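Local coordinates for stage III sporulation protein AB (Bacillus subtilis, PDB 6BS9) that is essential for sporulation and probably acts as a component of a secretion system, the chain here being one piece of the longer protein, at residues Q9-R14 with D121-Q126; A43-T48 with D77-K82. One frame throughout, in Å; residues are numbered along the deposited sequence.

Contact 1: residues Q9-R14 with D121-Q126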
loop_
_atom_site.group_PDB
_atom_site.type_symbol
_atom_site.label_atom_id
_atom_site.label_comp_id
_atom_site.label_asym_id
_atom_site.label_seq_id
_atom_site.Cartn_x
_atom_site.Cartn_y
_atom_site.Cartn_z
ATOM N N GLN A 9 -2.747 8.956 -6.258
ATOM C CA GLN A 9 -2.082 7.702 -5.994
ATOM C C GLN A 9 -2.253 7.296 -4.522
ATOM O O GLN A 9 -2.441 6.109 -4.216
ATOM C CB GLN A 9 -0.613 7.763 -6.407
ATOM C CG GLN A 9 -0.404 7.749 -7.926
ATOM C CD GLN A 9 1.077 7.739 -8.368
ATOM O OE1 GLN A 9 2.020 7.614 -7.565
ATOM N NE2 GLN A 9 1.262 7.921 -9.665
ATOM N N ILE A 10 -2.305 8.286 -3.626
ATOM C CA ILE A 10 -2.605 7.987 -2.226
ATOM C C ILE A 10 -3.992 7.429 -2.089
ATOM O O ILE A 10 -4.219 6.462 -1.411
ATOM C CB ILE A 10 -2.419 9.244 -1.363
ATOM C CG1 ILE A 10 -0.933 9.602 -1.375
ATOM C CG2 ILE A 10 -2.844 8.974 0.066
ATOM C CD1 ILE A 10 -0.666 10.987 -0.852
ATOM N N ARG A 11 -4.920 7.983 -2.832
ATOM C CA ARG A 11 -6.303 7.538 -2.773
ATOM C C ARG A 11 -6.429 6.102 -3.194
ATOM O O ARG A 11 -7.125 5.305 -2.552
ATOM C CB ARG A 11 -7.162 8.455 -3.654
ATOM C CG ARG A 11 -8.635 8.353 -3.450
ATOM C CD ARG A 11 -9.339 9.412 -4.286
ATOM N NE ARG A 11 -9.089 9.257 -5.718
ATOM C CZ ARG A 11 -8.674 10.294 -6.437
ATOM N NH1 ARG A 11 -8.476 10.106 -7.717
ATOM N NH2 ARG A 11 -8.464 11.531 -5.860
ATOM N N GLN A 12 -5.756 5.774 -4.290
ATOM C CA GLN A 12 -5.669 4.376 -4.775
ATOM C C GLN A 12 -5.045 3.423 -3.767
ATOM O O GLN A 12 -5.510 2.309 -3.623
ATOM C CB GLN A 12 -4.795 4.330 -6.055
ATOM C CG GLN A 12 -5.460 4.903 -7.299
ATOM C CD GLN A 12 -4.485 4.989 -8.463
ATOM O OE1 GLN A 12 -3.293 5.231 -8.317
ATOM N NE2 GLN A 12 -4.995 4.761 -9.627
ATOM N N LEU A 13 -3.953 3.875 -3.089
ATOM C CA LEU A 13 -3.311 3.067 -2.061
ATOM C C LEU A 13 -4.248 2.805 -0.872
ATOM O O LEU A 13 -4.330 1.682 -0.388
ATOM C CB LEU A 13 -2.033 3.724 -1.609
ATOM C CG LEU A 13 -0.878 3.581 -2.597
ATOM C CD1 LEU A 13 0.179 4.572 -2.263
ATOM C CD2 LEU A 13 -0.305 2.187 -2.585
ATOM N N ARG A 14 -4.990 3.820 -0.454
ATOM C CA ARG A 14 -5.980 3.675 0.621
ATOM C C ARG A 14 -7.053 2.652 0.236
ATOM O O ARG A 14 -7.476 1.867 1.075
ATOM C CB ARG A 14 -6.610 5.061 0.819
ATOM C CG ARG A 14 -7.473 5.379 2.054
ATOM C CD ARG A 14 -6.891 5.248 3.463
ATOM N NE ARG A 14 -8.016 5.181 4.378
ATOM C CZ ARG A 14 -8.883 4.180 4.422
ATOM N NH1 ARG A 14 -8.712 3.085 3.670
ATOM N NH2 ARG A 14 -9.912 4.287 5.245
ATOM N N ASP A 121 -2.990 16.573 2.934
ATOM C CA ASP A 121 -1.841 17.466 2.813
ATOM C C ASP A 121 -1.561 17.704 1.328
ATOM O O ASP A 121 -1.480 18.838 0.885
ATOM C CB ASP A 121 -0.618 16.835 3.469
ATOM C CG ASP A 121 -0.702 16.737 5.014
ATOM O OD1 ASP A 121 -1.529 17.451 5.632
ATOM O OD2 ASP A 121 0.109 16.018 5.612
ATOM N N ALA A 122 -1.597 16.621 0.555
ATOM C CA ALA A 122 -1.415 16.681 -0.844
ATOM C C ALA A 122 -2.495 17.439 -1.606
ATOM O O ALA A 122 -2.171 18.275 -2.446
ATOM C CB ALA A 122 -1.250 15.299 -1.393
ATOM N N GLU A 123 -3.741 17.253 -1.237
ATOM C CA GLU A 123 -4.811 18.056 -1.797
ATOM C C GLU A 123 -4.655 19.537 -1.455
ATOM O O GLU A 123 -5.009 20.401 -2.272
ATOM C CB GLU A 123 -6.170 17.585 -1.315
ATOM C CG GLU A 123 -6.610 16.269 -1.902
ATOM C CD GLU A 123 -7.121 16.363 -3.310
ATOM O OE1 GLU A 123 -7.308 17.481 -3.842
ATOM O OE2 GLU A 123 -7.269 15.283 -3.933
ATOM N N GLN A 124 -4.240 19.823 -0.216
ATOM C CA GLN A 124 -4.034 21.204 0.235
ATOM C C GLN A 124 -2.909 21.882 -0.581
ATOM O O GLN A 124 -3.113 23.005 -1.069
ATOM C CB GLN A 124 -3.760 21.246 1.745
ATOM C CG GLN A 124 -3.056 22.499 2.267
ATOM C CD GLN A 124 -2.857 22.488 3.785
ATOM O OE1 GLN A 124 -3.350 21.624 4.503
ATOM N NE2 GLN A 124 -2.078 23.411 4.255
ATOM N N ALA A 125 -1.775 21.190 -0.753
ATOM C CA ALA A 125 -0.661 21.669 -1.627
ATOM C C ALA A 125 -1.098 21.973 -3.079
ATOM O O ALA A 125 -0.850 23.069 -3.564
ATOM C CB ALA A 125 0.470 20.663 -1.654
ATOM N N GLN A 126 -1.850 21.040 -3.675
ATOM C CA GLN A 126 -2.488 21.190 -4.983
ATOM C C GLN A 126 -3.355 22.402 -5.085
ATOM O O GLN A 126 -3.232 23.217 -6.030
ATOM C CB GLN A 126 -3.389 20.005 -5.309
ATOM C CG GLN A 126 -3.630 19.796 -6.795
ATOM C CD GLN A 126 -4.827 18.852 -7.112
ATOM O OE1 GLN A 126 -5.346 18.134 -6.251
ATOM N NE2 GLN A 126 -5.245 18.847 -8.365
HETATM O O HOH W 1 -7.770 12.589 -3.435
#
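Ile-10 and Ala-122 meet end-on at the apolar part of this contact. The CD1 methyl of Ile-10 faces the CB methyl of Ala-122 at 4.4 Å, a loose touch. CG1 of Ile-10 stands beside its backbone N (chi1 -66°), and the chain then runs on extended, which carries CD1 out toward the other helix. Both CB atoms point across the gap. The backbones stay well apart, with the CA atoms of Ile-10 and Ala-122 8.9 Å from each other.

Arg-11 and Glu-123 form the polar part. The NH2 atom of Arg-11 and OE2 of Glu-123 are 4.4 Å apart, too far for a salt bridge. The carboxylate oxygen lies off the edge of the guanidinium, near its plane. A water fills the step between them. It accepts from Arg-11 NH2 at 2.7 Å and donates to Glu-123 OE2 at 2.8 Å. The angle at the water is about 105°, close to tetrahedral. Glu-123 reaches this place by folding its chain: chi2 of -77° bends the carboxylate back toward the segment 9-14.

The two segments belong to the first and last helices of an all-helical fold, helix 2-26 and helix 101-128, which run in roughly opposite directions here. More of their pairing lies to either side of this contact. Ile-10 also packs on Leu-115 and Glu-119, and Ala-122 rests on Arg-6 and Pro-7.

Burial differs between the two pairs. Ile-10 and Ala-122 are buried, whereas Arg-11 is exposed and Glu-123 partly so. The opposite charges probably attract through the water, though solvent would weaken the effect. A sulfate ion, probably from the crystallisation liquor, lies about 5 Å from the side chain of Ala-122.

Contact 2: residues A43-T48 with D77-K82; sequences AQPVST and DTLSLK
Pro-45 has the most surface buried here, and it meets both Thr-78 and Leu-79. Its peptide bond to Gln-44 is cis. The ring lies against the backbone of Thr-78, with CG of Pro-45 3.4 Å from the carbonyl O of Thr-78. CB of Pro-45 packs 4.0 Å from OG1 of Thr-78, whose hydroxyl is hydrogen-bonded to the carbonyl O of Val-75.

Leu-79 brings one branch to the contact. Its CD2 methyl sits 4.0 Å from CB of Pro-45 and equally close to the carbonyl carbon of that residue. With CG of Leu-79 beside its backbone N (chi1 -53°), the CD2 branch reaches over to Pro-45 and also touches Val-46, 4.3 Å from its CG2. No hydrogen bond joins the two segments.

The contact thus sets the start of helix 46-58 against the loop between helices 64-75 and 83-95. Lys-82 is the N-cap of helix 83-95, and its N is hydrogen-bonded to OE2 of Glu-85. Helix 2-26 adjoins both segments: Gln-9 touches Pro-45 and Leu-79, and Gln-12 touches Val-46.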
loop_
_atom_site.group_PDB
_atom_site.type_symbol
_atom_site.label_atom_id
_atom_site.label_comp_id
_atom_site.label_asym_id
_atom_site.label_seq_id
_atom_site.Cartn_x
_atom_site.Cartn_y
_atom_site.Cartn_z
ATOM N N ALA A 43 -5.076 1.186 -11.904
ATOM C CA ALA A 43 -4.301 1.762 -12.948
ATOM C C ALA A 43 -2.842 1.773 -12.540
ATOM O O ALA A 43 -2.520 1.753 -11.384
ATOM C CB ALA A 43 -4.773 3.215 -13.215
ATOM N N GLN A 44 -1.994 1.856 -13.550
ATOM C CA GLN A 44 -0.561 2.023 -13.355
ATOM C C GLN A 44 -0.289 3.451 -12.980
ATOM O O GLN A 44 -1.040 4.296 -13.371
ATOM C CB GLN A 44 0.185 1.731 -14.630
ATOM C CG GLN A 44 -0.035 0.316 -15.123
ATOM C CD GLN A 44 0.865 -0.631 -14.460
ATOM O OE1 GLN A 44 1.338 -0.458 -13.285
ATOM N NE2 GLN A 44 1.227 -1.634 -15.251
ATOM N N PRO A 45 0.750 3.713 -12.217
ATOM C CA PRO A 45 1.793 2.727 -11.794
ATOM C C PRO A 45 1.528 2.005 -10.449
ATOM O O PRO A 45 2.218 1.018 -10.163
ATOM C CB PRO A 45 3.070 3.593 -11.682
ATOM C CG PRO A 45 2.519 4.948 -11.331
ATOM C CD PRO A 45 1.207 5.098 -12.093
ATOM N N VAL A 46 0.506 2.413 -9.683
ATOM C CA VAL A 46 0.247 1.776 -8.385
ATOM C C VAL A 46 -0.080 0.302 -8.508
ATOM O O VAL A 46 0.362 -0.504 -7.706
ATOM C CB VAL A 46 -0.872 2.504 -7.634
ATOM C CG1 VAL A 46 -1.299 1.783 -6.395
ATOM C CG2 VAL A 46 -0.390 3.909 -7.223
ATOM N N SER A 47 -0.808 -0.064 -9.548
ATOM C CA SER A 47 -1.059 -1.483 -9.869
ATOM C C SER A 47 0.150 -2.405 -9.768
ATOM O O SER A 47 0.068 -3.482 -9.169
ATOM C CB SER A 47 -1.588 -1.606 -11.299
ATOM O OG SER A 47 -1.872 -2.932 -11.604
ATOM N N THR A 48 1.295 -1.935 -10.238
ATOM C CA THR A 48 2.530 -2.727 -10.214
ATOM C C THR A 48 3.079 -3.041 -8.816
ATOM O O THR A 48 3.655 -4.109 -8.564
ATOM C CB THR A 48 3.616 -2.045 -11.056
ATOM O OG1 THR A 48 3.098 -1.891 -12.380
ATOM C CG2 THR A 48 4.838 -2.964 -11.161
ATOM N N ASP A 77 10.367 4.281 -7.516
ATOM C CA ASP A 77 10.682 5.395 -8.415
ATOM C C ASP A 77 9.634 5.622 -9.494
ATOM O O ASP A 77 9.614 6.659 -10.104
ATOM C CB ASP A 77 12.062 5.188 -9.070
ATOM C CG ASP A 77 13.213 5.378 -8.077
ATOM O OD1 ASP A 77 13.085 6.110 -7.059
ATOM O OD2 ASP A 77 14.288 4.797 -8.323
ATOM N N THR A 78 8.745 4.655 -9.747
ATOM C CA THR A 78 7.675 4.893 -10.706
ATOM C C THR A 78 6.516 5.731 -10.135
ATOM O O THR A 78 5.633 6.212 -10.874
ATOM C CB THR A 78 7.171 3.555 -11.284
ATOM O OG1 THR A 78 6.663 2.727 -10.240
ATOM C CG2 THR A 78 8.331 2.794 -11.975
ATOM N N LEU A 79 6.470 5.841 -8.818
ATOM C CA LEU A 79 5.340 6.469 -8.163
ATOM C C LEU A 79 5.633 7.942 -8.052
ATOM O O LEU A 79 6.757 8.369 -8.310
ATOM C CB LEU A 79 5.110 5.831 -6.795
ATOM C CG LEU A 79 4.981 4.304 -6.779
ATOM C CD1 LEU A 79 4.645 3.860 -5.375
ATOM C CD2 LEU A 79 3.920 3.755 -7.760
ATOM N N SER A 80 4.605 8.702 -7.697
ATOM C CA SER A 80 4.660 10.174 -7.562
ATOM C C SER A 80 4.405 10.583 -6.099
ATOM O O SER A 80 3.688 11.512 -5.824
ATOM C CB SER A 80 3.655 10.823 -8.508
ATOM O OG SER A 80 4.003 10.499 -9.844
ATOM N N LEU A 81 5.077 9.907 -5.180
ATOM C CA LEU A 81 4.887 10.118 -3.767
ATOM C C LEU A 81 6.132 10.733 -3.099
ATOM O O LEU A 81 7.211 10.622 -3.605
ATOM C CB LEU A 81 4.533 8.759 -3.144
ATOM C CG LEU A 81 3.288 8.034 -3.707
ATOM C CD1 LEU A 81 3.076 6.692 -3.059
ATOM C CD2 LEU A 81 2.030 8.901 -3.587
ATOM N N LYS A 82 5.948 11.283 -1.920
ATOM C CA LYS A 82 7.023 11.802 -1.072
ATOM C C LYS A 82 7.496 10.770 -0.060
ATOM O O LYS A 82 6.885 9.714 0.122
ATOM C CB LYS A 82 6.571 13.093 -0.380
ATOM C CG LYS A 82 6.120 14.155 -1.388
ATOM C CD LYS A 82 5.678 15.432 -0.734
ATOM C CE LYS A 82 6.705 16.542 -0.799
ATOM N NZ LYS A 82 6.699 17.185 -2.154
#

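How the contacts relate
Contacts 1 and 2 have centres 13 Å apart. Helix 2-26 carries one segment of contact 1 and adjoins both segments of contact 2. Contact 1 joins parts near the two ends of the chain, while both segments of contact 2 lie between them in sequence. Gln-9 links the two. Its OE1 probably accepts a hydrogen bond from Ser-80 N at 2.8 Å, and its NE2 packs on CG of Pro-45 at 3.6 Å. Gln-12 adds a second touch, with OE1 3.4 Å from CG2 of Val-46. Ile-10 and Leu-13 also pack on Leu-81 of the loop. Segment 9-14 therefore meets helix 101-128 as well as both halves of contact 2.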